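Long-range contacts in endo-1,3-beta-glucanase (Streptomyces sioyaensis, PDB 3DGT), which hydrolyses internal 1,3-beta linkages of glucans, this chain being the family 16 catalytic domain of a longer protein: residues Q11-D16 against A28-D33; G151-W156 against T179-T184; A157-G162 against A226-A231; Y193-D198 against I206-D211. One frame throughout, in Å; residues are numbered along the deposited sequence.

Contact 1 (Q11-D16 against A28-D33); sequences QVFLDD and ANWQFD. With MG (magnesium ion), chain B.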
loop_
_atom_site.group_PDB
_atom_site.type_symbol
_atom_site.label_atom_id
_atom_site.label_comp_id
_atom_site.label_asym_id
_atom_site.label_seq_id
_atom_site.Cartn_x
_atom_site.Cartn_y
_atom_site.Cartn_z
ATOM N N GLN A 11 -12.930 14.049 8.428
ATOM C CA GLN A 11 -12.190 13.763 7.210
ATOM C C GLN A 11 -10.906 14.580 7.137
ATOM O O GLN A 11 -10.927 15.806 7.245
ATOM C CB GLN A 11 -13.055 14.056 5.992
ATOM C CG GLN A 11 -12.358 13.783 4.667
ATOM C CD GLN A 11 -13.263 14.032 3.484
ATOM O OE1 GLN A 11 -14.340 13.439 3.378
ATOM N NE2 GLN A 11 -12.833 14.911 2.584
ATOM N N VAL A 12 -9.795 13.883 6.931
ATOM C CA VAL A 12 -8.496 14.520 6.712
ATOM C C VAL A 12 -8.154 14.521 5.219
ATOM O O VAL A 12 -7.655 15.509 4.694
ATOM C CB VAL A 12 -7.391 13.794 7.521
ATOM C CG1 VAL A 12 -6.026 14.376 7.226
ATOM C CG2 VAL A 12 -7.683 13.873 9.020
ATOM N N PHE A 13 -8.434 13.408 4.542
ATOM C CA PHE A 13 -8.128 13.257 3.114
ATOM C C PHE A 13 -9.154 12.326 2.507
ATOM O O PHE A 13 -9.489 11.302 3.097
ATOM C CB PHE A 13 -6.727 12.645 2.934
ATOM C CG PHE A 13 -6.369 12.304 1.500
ATOM C CD1 PHE A 13 -5.735 13.239 0.693
ATOM C CD2 PHE A 13 -6.653 11.042 0.962
ATOM C CE1 PHE A 13 -5.386 12.935 -0.631
ATOM C CE2 PHE A 13 -6.305 10.727 -0.356
ATOM C CZ PHE A 13 -5.670 11.671 -1.152
ATOM N N LEU A 14 -9.643 12.659 1.324
ATOM C CA LEU A 14 -10.431 11.697 0.562
ATOM C C LEU A 14 -10.231 11.922 -0.919
ATOM O O LEU A 14 -10.497 13.006 -1.426
ATOM C CB LEU A 14 -11.926 11.776 0.909
ATOM C CG LEU A 14 -12.859 10.905 0.046
ATOM C CD1 LEU A 14 -12.616 9.418 0.267
ATOM C CD2 LEU A 14 -14.310 11.242 0.328
ATOM N N ASP A 15 -9.762 10.894 -1.615
ATOM C CA ASP A 15 -9.853 10.890 -3.071
ATOM C C ASP A 15 -10.656 9.669 -3.446
ATOM O O ASP A 15 -10.230 8.534 -3.197
ATOM C CB ASP A 15 -8.476 10.843 -3.745
ATOM C CG ASP A 15 -8.539 11.172 -5.228
ATOM O OD1 ASP A 15 -9.614 11.018 -5.854
ATOM O OD2 ASP A 15 -7.495 11.591 -5.768
ATOM N N ASP A 16 -11.836 9.918 -4.007
ATOM C CA ASP A 16 -12.743 8.865 -4.417
ATOM C C ASP A 16 -12.648 8.544 -5.916
ATOM O O ASP A 16 -13.439 7.744 -6.433
ATOM C CB ASP A 16 -14.187 9.199 -3.998
ATOM C CG ASP A 16 -14.888 8.024 -3.329
ATOM O OD1 ASP A 16 -14.803 6.908 -3.871
ATOM O OD2 ASP A 16 -15.529 8.222 -2.268
ATOM N N ALA A 28 -3.233 17.069 -7.932
ATOM C CA ALA A 28 -3.190 17.865 -6.702
ATOM C C ALA A 28 -3.020 16.935 -5.497
ATOM O O ALA A 28 -2.464 17.344 -4.476
ATOM C CB ALA A 28 -4.430 18.716 -6.540
ATOM N N ASN A 29 -3.490 15.690 -5.636
ATOM C CA ASN A 29 -3.449 14.710 -4.552
ATOM C C ASN A 29 -2.340 13.685 -4.684
ATOM O O ASN A 29 -1.903 13.126 -3.682
ATOM C CB ASN A 29 -4.768 13.941 -4.490
ATOM C CG ASN A 29 -5.920 14.774 -3.991
ATOM O OD1 ASN A 29 -5.741 15.797 -3.330
ATOM N ND2 ASN A 29 -7.123 14.322 -4.292
ATOM N N TRP A 30 -1.914 13.411 -5.920
ATOM C CA TRP A 30 -1.010 12.296 -6.213
ATOM C C TRP A 30 0.169 12.717 -7.063
ATOM O O TRP A 30 0.035 13.547 -7.960
ATOM C CB TRP A 30 -1.767 11.179 -6.939
ATOM C CG TRP A 30 -2.903 10.656 -6.137
ATOM C CD1 TRP A 30 -4.203 11.045 -6.221
ATOM C CD2 TRP A 30 -2.839 9.677 -5.097
ATOM N NE1 TRP A 30 -4.962 10.372 -5.292
ATOM C CE2 TRP A 30 -4.148 9.521 -4.590
ATOM C CE3 TRP A 30 -1.805 8.911 -4.546
ATOM C CZ2 TRP A 30 -4.449 8.620 -3.558
ATOM C CZ3 TRP A 30 -2.106 8.012 -3.515
ATOM C CH2 TRP A 30 -3.414 7.880 -3.034
ATOM N N GLN A 31 1.316 12.121 -6.772
ATOM C CA GLN A 31 2.482 12.223 -7.641
ATOM C C GLN A 31 2.896 10.858 -8.168
ATOM O O GLN A 31 2.711 9.841 -7.502
ATOM C CB GLN A 31 3.648 12.931 -6.952
ATOM C CG GLN A 31 4.026 12.401 -5.585
ATOM C CD GLN A 31 4.939 13.370 -4.863
ATOM O OE1 GLN A 31 4.570 14.521 -4.599
ATOM N NE2 GLN A 31 6.144 12.923 -4.572
ATOM N N PHE A 32 3.462 10.842 -9.368
ATOM C CA PHE A 32 3.872 9.599 -10.007
ATOM C C PHE A 32 5.307 9.219 -9.680
ATOM O O PHE A 32 6.215 10.052 -9.750
ATOM C CB PHE A 32 3.782 9.739 -11.527
ATOM C CG PHE A 32 2.388 9.913 -12.045
ATOM C CD1 PHE A 32 1.583 8.805 -12.288
ATOM C CD2 PHE A 32 1.887 11.183 -12.315
ATOM C CE1 PHE A 32 0.290 8.954 -12.775
ATOM C CE2 PHE A 32 0.586 11.341 -12.806
ATOM C CZ PHE A 32 -0.207 10.221 -13.037
ATOM N N ASP A 33 5.505 7.947 -9.344
ATOM C CA ASP A 33 6.848 7.370 -9.302
ATOM C C ASP A 33 7.064 6.722 -10.665
ATOM O O ASP A 33 6.160 6.078 -11.195
ATOM C CB ASP A 33 6.951 6.314 -8.193
ATOM C CG ASP A 33 6.858 6.903 -6.801
ATOM O OD1 ASP A 33 7.086 8.111 -6.637
ATOM O OD2 ASP A 33 6.571 6.135 -5.854
HETATM MG MG MG B . -14.438 6.056 -5.736
HETATM O O HOH W 1 -9.387 15.307 -2.739
HETATM O O HOH W 2 -16.269 6.800 -6.335
#
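D15 and N29 have their CA atoms 7.6 Å apart, too far for backbone pairing, so in this family 16 beta-sandwich strands 13-15 and 30-32 meet through side chains, each pairing by its backbone with another strand: 13-15 with 266-276, 30-32 with 80-87. One oxygen, D15 OD2, carries the polar part. N29 ND2 donates to it over 3.1 Å in an almost straight bond (173°), and W30 NE1 donates over 2.9 Å in a more bent one. The two N-H groups reach OD2 from opposite faces of the carboxylate, each staying close to the plane of its own amide or ring. Aspartate suits this buried place: with CG anti to the backbone N (chi1 -166°) the carboxylate is directed to the other strand, where OD2 lies between two donors, while OD1 is held by the backbone N of F17. An alanine here would probably leave the N29 amide and the W30 indole N-H without their shared acceptor. F13 fills in next to this grip: its CE1 lies 3.9 Å from N29 CG, and its CZ is 4.1 Å from W30 CZ2, which stands at the edge of the F13 ring. A water bridges N29 ND2 to L14 O. Just past D15 the chain reaches the magnesium ion, also bound by G66 and D269, which D16 chelates with its backbone O and its OD1, each at 2.1 Å.

Contact 2 (G151-W156 against T179-T184); sequences GLNKTW and TACPNT
An antiparallel bridge between T155 and T179, at the start of strand 155-160 and the end of strand 175-179 in the family 16 beta-sandwich, marks where two neighbouring strands part into loops. The pair is of the hydrogen-bonded kind: T155 N gives to T179 O over 2.9 Å, and T179 N gives back to T155 O over 3.0 Å. Their side chains lie side by side and point the same way, with the CG2 methyls 4.2 Å apart. Threonine suits both places, since a beta-branched residue favours the extended backbone; in T155 it also supplies a hydroxyl, anti to the backbone N (chi1 174°), which bonds to the OH of Y215. Next to the bridge the backbones stay close without regular pairing. K154 CA and A180 CA make CA-H...O contacts with T179 O and N153 O respectively, and the small CB of A180 fits 3.6 Å from N153 O. N153, at the centre of an inverse gamma turn, extends its amide toward the 180-184 loop. Its OD1 accepts from the backbone N of C186, the disulfide partner of C181, and rests 3.8 Å from C181 CB. An asparagine fits here because one amide can serve as acceptor and donor at once: ND2, which lies near the A180 methyl, donates a hydrogen bond to a water at 2.9 Å. That water in turn donates to the carbonyl oxygen of C181, 2.7 Å away, tying the turn to the disulfide loop.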
loop_
_atom_site.group_PDB
_atom_site.type_symbol
_atom_site.label_atom_id
_atom_site.label_comp_id
_atom_site.label_asym_id
_atom_site.label_seq_id
_atom_site.Cartn_x
_atom_site.Cartn_y
_atom_site.Cartn_z
ATOM N N GLY A 151 -2.106 -13.609 -6.992
ATOM C CA GLY A 151 -3.565 -13.719 -7.052
ATOM C C GLY A 151 -4.170 -14.613 -5.989
ATOM O O GLY A 151 -5.290 -15.122 -6.155
ATOM N N LEU A 152 -3.450 -14.791 -4.882
ATOM C CA LEU A 152 -3.944 -15.618 -3.782
ATOM C C LEU A 152 -5.016 -14.885 -2.985
ATOM O O LEU A 152 -4.950 -13.662 -2.810
ATOM C CB LEU A 152 -2.791 -16.008 -2.855
ATOM C CG LEU A 152 -1.759 -16.993 -3.414
ATOM C CD1 LEU A 152 -0.493 -17.012 -2.572
ATOM C CD2 LEU A 152 -2.345 -18.401 -3.497
ATOM N N ASN A 153 -6.000 -15.638 -2.485
ATOM C CA ASN A 153 -7.056 -15.057 -1.651
ATOM C C ASN A 153 -6.582 -14.779 -0.232
ATOM O O ASN A 153 -6.996 -15.446 0.729
ATOM C CB ASN A 153 -8.295 -15.953 -1.624
ATOM C CG ASN A 153 -9.410 -15.379 -0.767
ATOM O OD1 ASN A 153 -9.540 -14.158 -0.625
ATOM N ND2 ASN A 153 -10.237 -16.251 -0.210
ATOM N N LYS A 154 -5.701 -13.793 -0.108
ATOM C CA LYS A 154 -5.313 -13.291 1.203
ATOM C C LYS A 154 -4.659 -11.940 1.115
ATOM O O LYS A 154 -4.107 -11.558 0.066
ATOM C CB LYS A 154 -4.441 -14.284 1.984
ATOM C CG LYS A 154 -3.411 -15.072 1.169
ATOM C CD LYS A 154 -2.604 -15.975 2.107
ATOM C CE LYS A 154 -1.700 -16.936 1.363
ATOM N NZ LYS A 154 -1.077 -17.917 2.324
ATOM N N THR A 155 -4.784 -11.203 2.213
ATOM C CA THR A 155 -4.141 -9.917 2.371
ATOM C C THR A 155 -3.095 -10.012 3.474
ATOM O O THR A 155 -3.301 -10.693 4.490
ATOM C CB THR A 155 -5.165 -8.795 2.659
ATOM O OG1 THR A 155 -4.452 -7.588 2.944
ATOM C CG2 THR A 155 -6.093 -9.154 3.824
ATOM N N TRP A 156 -1.956 -9.373 3.242
ATOM C CA TRP A 156 -0.905 -9.225 4.243
ATOM C C TRP A 156 -0.871 -7.783 4.732
ATOM O O TRP A 156 -0.955 -6.846 3.930
ATOM C CB TRP A 156 0.464 -9.545 3.631
ATOM C CG TRP A 156 0.827 -11.000 3.394
ATOM C CD1 TRP A 156 1.655 -11.762 4.156
ATOM C CD2 TRP A 156 0.430 -11.831 2.281
ATOM N NE1 TRP A 156 1.798 -13.022 3.605
ATOM C CE2 TRP A 156 1.052 -13.089 2.457
ATOM C CE3 TRP A 156 -0.387 -11.630 1.156
ATOM C CZ2 TRP A 156 0.885 -14.142 1.553
ATOM C CZ3 TRP A 156 -0.548 -12.687 0.242
ATOM C CH2 TRP A 156 0.079 -13.926 0.458
ATOM N N THR A 179 -4.394 -12.932 6.125
ATOM C CA THR A 179 -5.689 -13.578 6.330
ATOM C C THR A 179 -6.484 -13.527 5.033
ATOM O O THR A 179 -6.269 -12.636 4.205
ATOM C CB THR A 179 -6.458 -12.893 7.496
ATOM O OG1 THR A 179 -7.504 -13.757 7.967
ATOM C CG2 THR A 179 -7.046 -11.558 7.074
ATOM N N ALA A 180 -7.394 -14.480 4.849
ATOM C CA ALA A 180 -8.281 -14.480 3.691
ATOM C C ALA A 180 -9.238 -13.290 3.754
ATOM O O ALA A 180 -9.610 -12.835 4.844
ATOM C CB ALA A 180 -9.067 -15.785 3.632
ATOM N N CYS A 181 -9.649 -12.777 2.598
ATOM C CA CYS A 181 -10.681 -11.748 2.623
ATOM C C CYS A 181 -11.986 -12.365 3.110
ATOM O O CYS A 181 -12.346 -13.469 2.697
ATOM C CB CYS A 181 -10.866 -11.112 1.255
ATOM S SG CYS A 181 -9.586 -9.913 0.860
ATOM N N PRO A 182 -12.671 -11.679 4.031
ATOM C CA PRO A 182 -13.993 -12.145 4.436
ATOM C C PRO A 182 -15.007 -12.208 3.288
ATOM O O PRO A 182 -15.010 -11.345 2.398
ATOM C CB PRO A 182 -14.425 -11.100 5.471
ATOM C CG PRO A 182 -13.149 -10.531 5.990
ATOM C CD PRO A 182 -12.252 -10.491 4.795
ATOM N N ASN A 183 -15.828 -13.261 3.329
ATOM C CA ASN A 183 -17.015 -13.454 2.472
ATOM C C ASN A 183 -16.750 -13.834 1.033
ATOM O O ASN A 183 -17.318 -14.808 0.521
ATOM C CB ASN A 183 -17.935 -12.234 2.491
ATOM C CG ASN A 183 -18.433 -11.909 3.867
ATOM O OD1 ASN A 183 -19.074 -12.737 4.520
ATOM N ND2 ASN A 183 -18.158 -10.689 4.319
ATOM N N THR A 184 -15.931 -13.028 0.365
ATOM C CA THR A 184 -15.609 -13.229 -1.045
ATOM C C THR A 184 -14.096 -13.101 -1.174
ATOM O O THR A 184 -13.439 -12.532 -0.292
ATOM C CB THR A 184 -16.286 -12.173 -1.946
ATOM O OG1 THR A 184 -15.863 -10.857 -1.556
ATOM C CG2 THR A 184 -17.808 -12.251 -1.848
HETATM O O HOH W 3 -12.804 -15.541 1.021
#

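Contact 3 (A157-G162 against A226-A231); sequences ATMHCG and ATWTNA. Unlike the reference sequence in segment 226-231: A226 (reference Val).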
loop_
_atom_site.group_PDB
_atom_site.type_symbol
_atom_site.label_atom_id
_atom_site.label_comp_id
_atom_site.label_asym_id
_atom_site.label_seq_id
_atom_site.Cartn_x
_atom_site.Cartn_y
_atom_site.Cartn_z
ATOM N N ALA A 157 -0.735 -7.611 6.047
ATOM C CA ALA A 157 -0.551 -6.288 6.652
ATOM C C ALA A 157 0.641 -6.363 7.580
ATOM O O ALA A 157 0.788 -7.330 8.324
ATOM C CB ALA A 157 -1.775 -5.863 7.421
ATOM N N THR A 158 1.490 -5.344 7.532
ATOM C CA THR A 158 2.807 -5.419 8.156
ATOM C C THR A 158 3.309 -4.049 8.592
ATOM O O THR A 158 3.129 -3.060 7.873
ATOM C CB THR A 158 3.846 -5.989 7.157
ATOM O OG1 THR A 158 3.328 -7.172 6.528
ATOM C CG2 THR A 158 5.132 -6.335 7.867
ATOM N N MET A 159 3.973 -3.998 9.750
ATOM C CA MET A 159 4.802 -2.843 10.082
ATOM C C MET A 159 6.278 -3.175 9.955
ATOM O O MET A 159 6.741 -4.184 10.482
ATOM C CB MET A 159 4.518 -2.307 11.488
ATOM C CG MET A 159 5.416 -1.137 11.859
ATOM S SD MET A 159 4.860 -0.379 13.388
ATOM C CE MET A 159 6.028 0.976 13.533
ATOM N N HIS A 160 7.006 -2.292 9.275
ATOM C CA HIS A 160 8.459 -2.368 9.203
ATOM C C HIS A 160 9.065 -1.236 10.016
ATOM O O HIS A 160 8.526 -0.129 10.047
ATOM C CB HIS A 160 8.922 -2.314 7.748
ATOM C CG HIS A 160 8.573 -3.545 6.965
ATOM N ND1 HIS A 160 7.437 -3.654 6.190
ATOM C CD2 HIS A 160 9.210 -4.734 6.865
ATOM C CE1 HIS A 160 7.401 -4.857 5.638
ATOM N NE2 HIS A 160 8.467 -5.530 6.032
ATOM N N CYS A 161 10.183 -1.531 10.681
ATOM C CA CYS A 161 10.805 -0.611 11.632
ATOM C C CYS A 161 12.184 -1.107 12.057
ATOM O O CYS A 161 12.585 -2.234 11.733
ATOM C CB CYS A 161 9.900 -0.395 12.867
ATOM S SG CYS A 161 8.891 -1.828 13.406
ATOM N N GLY A 162 12.907 -0.247 12.773
ATOM C CA GLY A 162 14.138 -0.650 13.427
ATOM C C GLY A 162 15.292 -0.762 12.456
ATOM O O GLY A 162 15.590 0.178 11.718
ATOM N N ALA A 226 13.269 4.642 21.135
ATOM C CA ALA A 226 13.896 5.261 19.962
ATOM C C ALA A 226 13.389 4.658 18.650
ATOM O O ALA A 226 13.102 5.393 17.700
ATOM C CB ALA A 226 15.421 5.177 20.048
ATOM N N THR A 227 13.281 3.333 18.597
ATOM C CA THR A 227 12.805 2.641 17.394
ATOM C C THR A 227 11.366 3.062 17.049
ATOM O O THR A 227 11.048 3.345 15.885
ATOM C CB THR A 227 12.933 1.113 17.552
ATOM O OG1 THR A 227 14.316 0.777 17.727
ATOM C CG2 THR A 227 12.421 0.377 16.322
ATOM N N TRP A 228 10.509 3.142 18.065
ATOM C CA TRP A 228 9.114 3.544 17.858
ATOM C C TRP A 228 9.022 4.995 17.409
ATOM O O TRP A 228 8.265 5.317 16.495
ATOM C CB TRP A 228 8.284 3.290 19.123
ATOM C CG TRP A 228 6.808 3.625 18.990
ATOM C CD1 TRP A 228 6.169 4.717 19.507
ATOM C CD2 TRP A 228 5.802 2.866 18.295
ATOM N NE1 TRP A 228 4.832 4.685 19.187
ATOM C CE2 TRP A 228 4.578 3.559 18.446
ATOM C CE3 TRP A 228 5.815 1.663 17.574
ATOM C CZ2 TRP A 228 3.377 3.090 17.887
ATOM C CZ3 TRP A 228 4.615 1.194 17.027
ATOM C CH2 TRP A 228 3.418 1.908 17.190
ATOM N N THR A 229 9.804 5.854 18.053
ATOM C CA THR A 229 9.897 7.279 17.719
ATOM C C THR A 229 10.343 7.470 16.269
ATOM O O THR A 229 9.745 8.248 15.520
ATOM C CB THR A 229 10.901 7.993 18.679
ATOM O OG1 THR A 229 10.426 7.896 20.025
ATOM C CG2 THR A 229 11.088 9.456 18.304
ATOM N N ASN A 230 11.413 6.779 15.890
ATOM C CA ASN A 230 11.953 6.879 14.539
ATOM C C ASN A 230 10.931 6.424 13.505
ATOM O O ASN A 230 10.841 6.999 12.420
ATOM C CB ASN A 230 13.233 6.050 14.413
ATOM C CG ASN A 230 14.393 6.638 15.194
ATOM O OD1 ASN A 230 14.366 7.803 15.584
ATOM N ND2 ASN A 230 15.413 5.827 15.436
ATOM N N ALA A 231 10.168 5.391 13.859
ATOM C CA ALA A 231 9.208 4.804 12.939
ATOM C C ALA A 231 7.891 5.561 12.863
ATOM O O ALA A 231 7.204 5.467 11.846
ATOM C CB ALA A 231 8.959 3.336 13.279
HETATM O O HOH W 4 12.462 2.509 13.599
#
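T227 O is gripped twice: a water donates to it, the water oxygen 2.8 Å from T227 O, and A231 N bonds to it at 3.0 Å in the regular helical pattern. The same water accepts from G162 N and therefore links the loop after strand 155-160 to a carbonyl on the side of the helix. Beside it the methyl of T227 presses on G162, CG2 to CA 3.5 Å, while OG1 turns back to D224. Glycine suits this place: its phi of 77° is costly for other residues, and a CB would also come close to the T227 methyl. The contact packs helix 225-232, one of the few helices in this beta-sandwich of family 16, against the end of a strand. M159, fully extended with CG anti to the backbone N (chi1 178°), sends its terminal methyl to the helix, where CE sits 3.8 Å from both W228 CZ3 and A231 CB. Its sulfur makes an oblique Met-aromatic contact, SD lying 5.2 Å from the centroid of the six-membered ring of W228; the two side chains cross at about a right angle. W228 NE1, at the other end of the indole, bonds to E204. The alanine methyl also meets C161, CB to CB at 3.9 Å, next to the disulfide from C161 to C169.

Contact 4 (Y193-D198 against I206-D211); sequences YTMEWD and IRFSVD
R207 holds CG between its backbone N and carbonyl carbon (chi1 50°), which sets that CG 3.4 Å from E196 CB; E196 turns its own CG anti to its N (chi1 177°), and the two side chains run side by side. They belong to a beta hairpin, strands 191-198 and 205-210 of the family 16 beta-sandwich, whose backbone bonds run through the pairs T194 with S209 and E196 with R207. The arginine chain bends at chi3, and NH1 meets two carboxylates at the guanidinium edge: E196 OE2 at a very short 2.5 Å, a length to be treated with caution, and D198 OD2 at 2.9 Å. Arginine suits the place because its long, charged chain can lie along E196 and still present NH1 to both acids. A methionine in place of R207 would probably leave E196 and D198 without the cation they share, though E196 OE1 keeps its salt bridge to R101 and D198 OD1 its bond to the S200 hydroxyl. Residues alternate between the faces of the hairpin. Opposite this charged side, Y193, M195, W197, I206, F208 and V210 form an apolar face, where F208 packs on A157 and V210 on T155 of strand 155-160. There M195 CG touches F208 CE1 at 3.6 Å, M195 SD lies 3.7 Å from I206 CG2, and I206 CD1 lies over one face of the W197 indole. On the polar face the bond from R207 NH1 to D198 OD2 is nearly straight (174°), arriving on the anti side of the carboxylate.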
loop_
_atom_site.group_PDB
_atom_site.type_symbol
_atom_site.label_atom_id
_atom_site.label_comp_id
_atom_site.label_asym_id
_atom_site.label_seq_id
_atom_site.Cartn_x
_atom_site.Cartn_y
_atom_site.Cartn_z
ATOM N N TYR A 193 -9.533 -2.053 3.293
ATOM C CA TYR A 193 -8.282 -2.312 4.009
ATOM C C TYR A 193 -7.955 -1.087 4.831
ATOM O O TYR A 193 -7.857 0.011 4.290
ATOM C CB TYR A 193 -7.161 -2.619 3.005
ATOM C CG TYR A 193 -7.496 -3.805 2.126
ATOM C CD1 TYR A 193 -8.189 -3.635 0.930
ATOM C CD2 TYR A 193 -7.141 -5.096 2.500
ATOM C CE1 TYR A 193 -8.529 -4.717 0.143
ATOM C CE2 TYR A 193 -7.477 -6.183 1.720
ATOM C CZ TYR A 193 -8.153 -5.986 0.542
ATOM O OH TYR A 193 -8.463 -7.084 -0.220
ATOM N N THR A 194 -7.785 -1.281 6.136
ATOM C CA THR A 194 -7.737 -0.155 7.073
ATOM C C THR A 194 -6.599 -0.292 8.071
ATOM O O THR A 194 -6.331 -1.382 8.586
ATOM C CB THR A 194 -9.067 -0.054 7.865
ATOM O OG1 THR A 194 -10.168 -0.086 6.951
ATOM C CG2 THR A 194 -9.141 1.233 8.688
ATOM N N MET A 195 -5.939 0.829 8.330
ATOM C CA MET A 195 -4.941 0.934 9.378
ATOM C C MET A 195 -5.459 1.962 10.373
ATOM O O MET A 195 -5.749 3.096 9.988
ATOM C CB MET A 195 -3.618 1.391 8.760
ATOM C CG MET A 195 -2.409 1.435 9.699
ATOM S SD MET A 195 -2.425 2.792 10.905
ATOM C CE MET A 195 -2.513 4.229 9.850
ATOM N N GLU A 196 -5.617 1.549 11.634
ATOM C CA GLU A 196 -5.907 2.488 12.708
ATOM C C GLU A 196 -4.670 2.685 13.581
ATOM O O GLU A 196 -4.093 1.726 14.097
ATOM C CB GLU A 196 -7.110 2.059 13.555
ATOM C CG GLU A 196 -7.359 3.010 14.732
ATOM C CD GLU A 196 -8.525 2.603 15.595
ATOM O OE1 GLU A 196 -9.676 2.740 15.150
ATOM O OE2 GLU A 196 -8.293 2.173 16.734
ATOM N N TRP A 197 -4.279 3.946 13.714
ATOM C CA TRP A 197 -3.114 4.356 14.466
ATOM C C TRP A 197 -3.662 5.026 15.719
ATOM O O TRP A 197 -4.261 6.110 15.653
ATOM C CB TRP A 197 -2.339 5.332 13.594
ATOM C CG TRP A 197 -1.038 5.906 14.102
ATOM C CD1 TRP A 197 -0.474 5.795 15.349
ATOM C CD2 TRP A 197 -0.183 6.760 13.347
ATOM N NE1 TRP A 197 0.713 6.510 15.391
ATOM C CE2 TRP A 197 0.902 7.114 14.173
ATOM C CE3 TRP A 197 -0.224 7.246 12.030
ATOM C CZ2 TRP A 197 1.935 7.943 13.727
ATOM C CZ3 TRP A 197 0.794 8.073 11.590
ATOM C CH2 TRP A 197 1.862 8.405 12.433
ATOM N N ASP A 198 -3.484 4.347 16.850
ATOM C CA ASP A 198 -4.129 4.698 18.110
ATOM C C ASP A 198 -3.116 5.277 19.096
ATOM O O ASP A 198 -2.306 4.547 19.680
ATOM C CB ASP A 198 -4.802 3.444 18.683
ATOM C CG ASP A 198 -5.664 3.727 19.888
ATOM O OD1 ASP A 198 -5.606 4.860 20.408
ATOM O OD2 ASP A 198 -6.403 2.808 20.317
ATOM N N ILE A 206 -1.029 0.129 16.623
ATOM C CA ILE A 206 -1.449 0.218 15.232
ATOM C C ILE A 206 -2.207 -1.077 14.912
ATOM O O ILE A 206 -1.713 -2.179 15.188
ATOM C CB ILE A 206 -0.241 0.480 14.303
ATOM C CG1 ILE A 206 0.259 1.916 14.549
ATOM C CG2 ILE A 206 -0.607 0.228 12.822
ATOM C CD1 ILE A 206 1.606 2.257 13.916
ATOM N N ARG A 207 -3.428 -0.950 14.391
ATOM C CA ARG A 207 -4.241 -2.126 14.078
ATOM C C ARG A 207 -4.599 -2.157 12.610
ATOM O O ARG A 207 -5.083 -1.164 12.066
ATOM C CB ARG A 207 -5.518 -2.222 14.936
ATOM C CG ARG A 207 -6.388 -0.982 15.015
ATOM C CD ARG A 207 -7.382 -1.062 16.179
ATOM N NE ARG A 207 -6.698 -1.327 17.439
ATOM C CZ ARG A 207 -6.491 -0.438 18.411
ATOM N NH1 ARG A 207 -6.951 0.802 18.321
ATOM N NH2 ARG A 207 -5.826 -0.807 19.489
ATOM N N PHE A 208 -4.338 -3.297 11.977
ATOM C CA PHE A 208 -4.682 -3.503 10.574
ATOM C C PHE A 208 -5.901 -4.393 10.456
ATOM O O PHE A 208 -5.986 -5.437 11.127
ATOM C CB PHE A 208 -3.533 -4.170 9.826
ATOM C CG PHE A 208 -2.255 -3.372 9.813
ATOM C CD1 PHE A 208 -2.041 -2.386 8.848
ATOM C CD2 PHE A 208 -1.249 -3.629 10.737
ATOM C CE1 PHE A 208 -0.844 -1.676 8.827
ATOM C CE2 PHE A 208 -0.047 -2.920 10.712
ATOM C CZ PHE A 208 0.152 -1.942 9.760
ATOM N N SER A 209 -6.835 -3.973 9.604
ATOM C CA SER A 209 -8.078 -4.716 9.394
ATOM C C SER A 209 -8.442 -4.857 7.924
ATOM O O SER A 209 -7.985 -4.086 7.075
ATOM C CB SER A 209 -9.225 -4.060 10.161
ATOM O OG SER A 209 -9.381 -2.701 9.806
ATOM N N VAL A 210 -9.267 -5.862 7.645
ATOM C CA VAL A 210 -9.885 -6.034 6.338
ATOM C C VAL A 210 -11.383 -6.194 6.559
ATOM O O VAL A 210 -11.817 -6.976 7.403
ATOM C CB VAL A 210 -9.280 -7.225 5.530
ATOM C CG1 VAL A 210 -9.388 -8.549 6.302
ATOM C CG2 VAL A 210 -9.960 -7.345 4.157
ATOM N N ASP A 211 -12.163 -5.420 5.813
ATOM C CA ASP A 211 -13.627 -5.400 5.951
ATOM C C ASP A 211 -14.055 -5.271 7.412
ATOM O O ASP A 211 -15.001 -5.929 7.865
ATOM C CB ASP A 211 -14.244 -6.646 5.313
ATOM C CG ASP A 211 -13.971 -6.746 3.828
ATOM O OD1 ASP A 211 -13.795 -5.700 3.164
ATOM O OD2 ASP A 211 -13.935 -7.886 3.337
#

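From the N terminus, contact 1 comes first, closing a short loop of eleven residues by the magnesium site before any other contact opens. Contacts 2 and 3 then share strand 155-160, the first using its start and the second its far end, and they cross along the chain: 179-184 returns to contact 2 before 226-231 closes contact 3. The hairpin of contact 4 lies nested within the long loop that contact 3 closes. It touches both neighbours, with Y193 and V210 at the contact 2 end and I206 beside W228 at the helix end. Contacts 1 and 2 lie on opposite sides of the chain's centre, their centres about 26 Å apart.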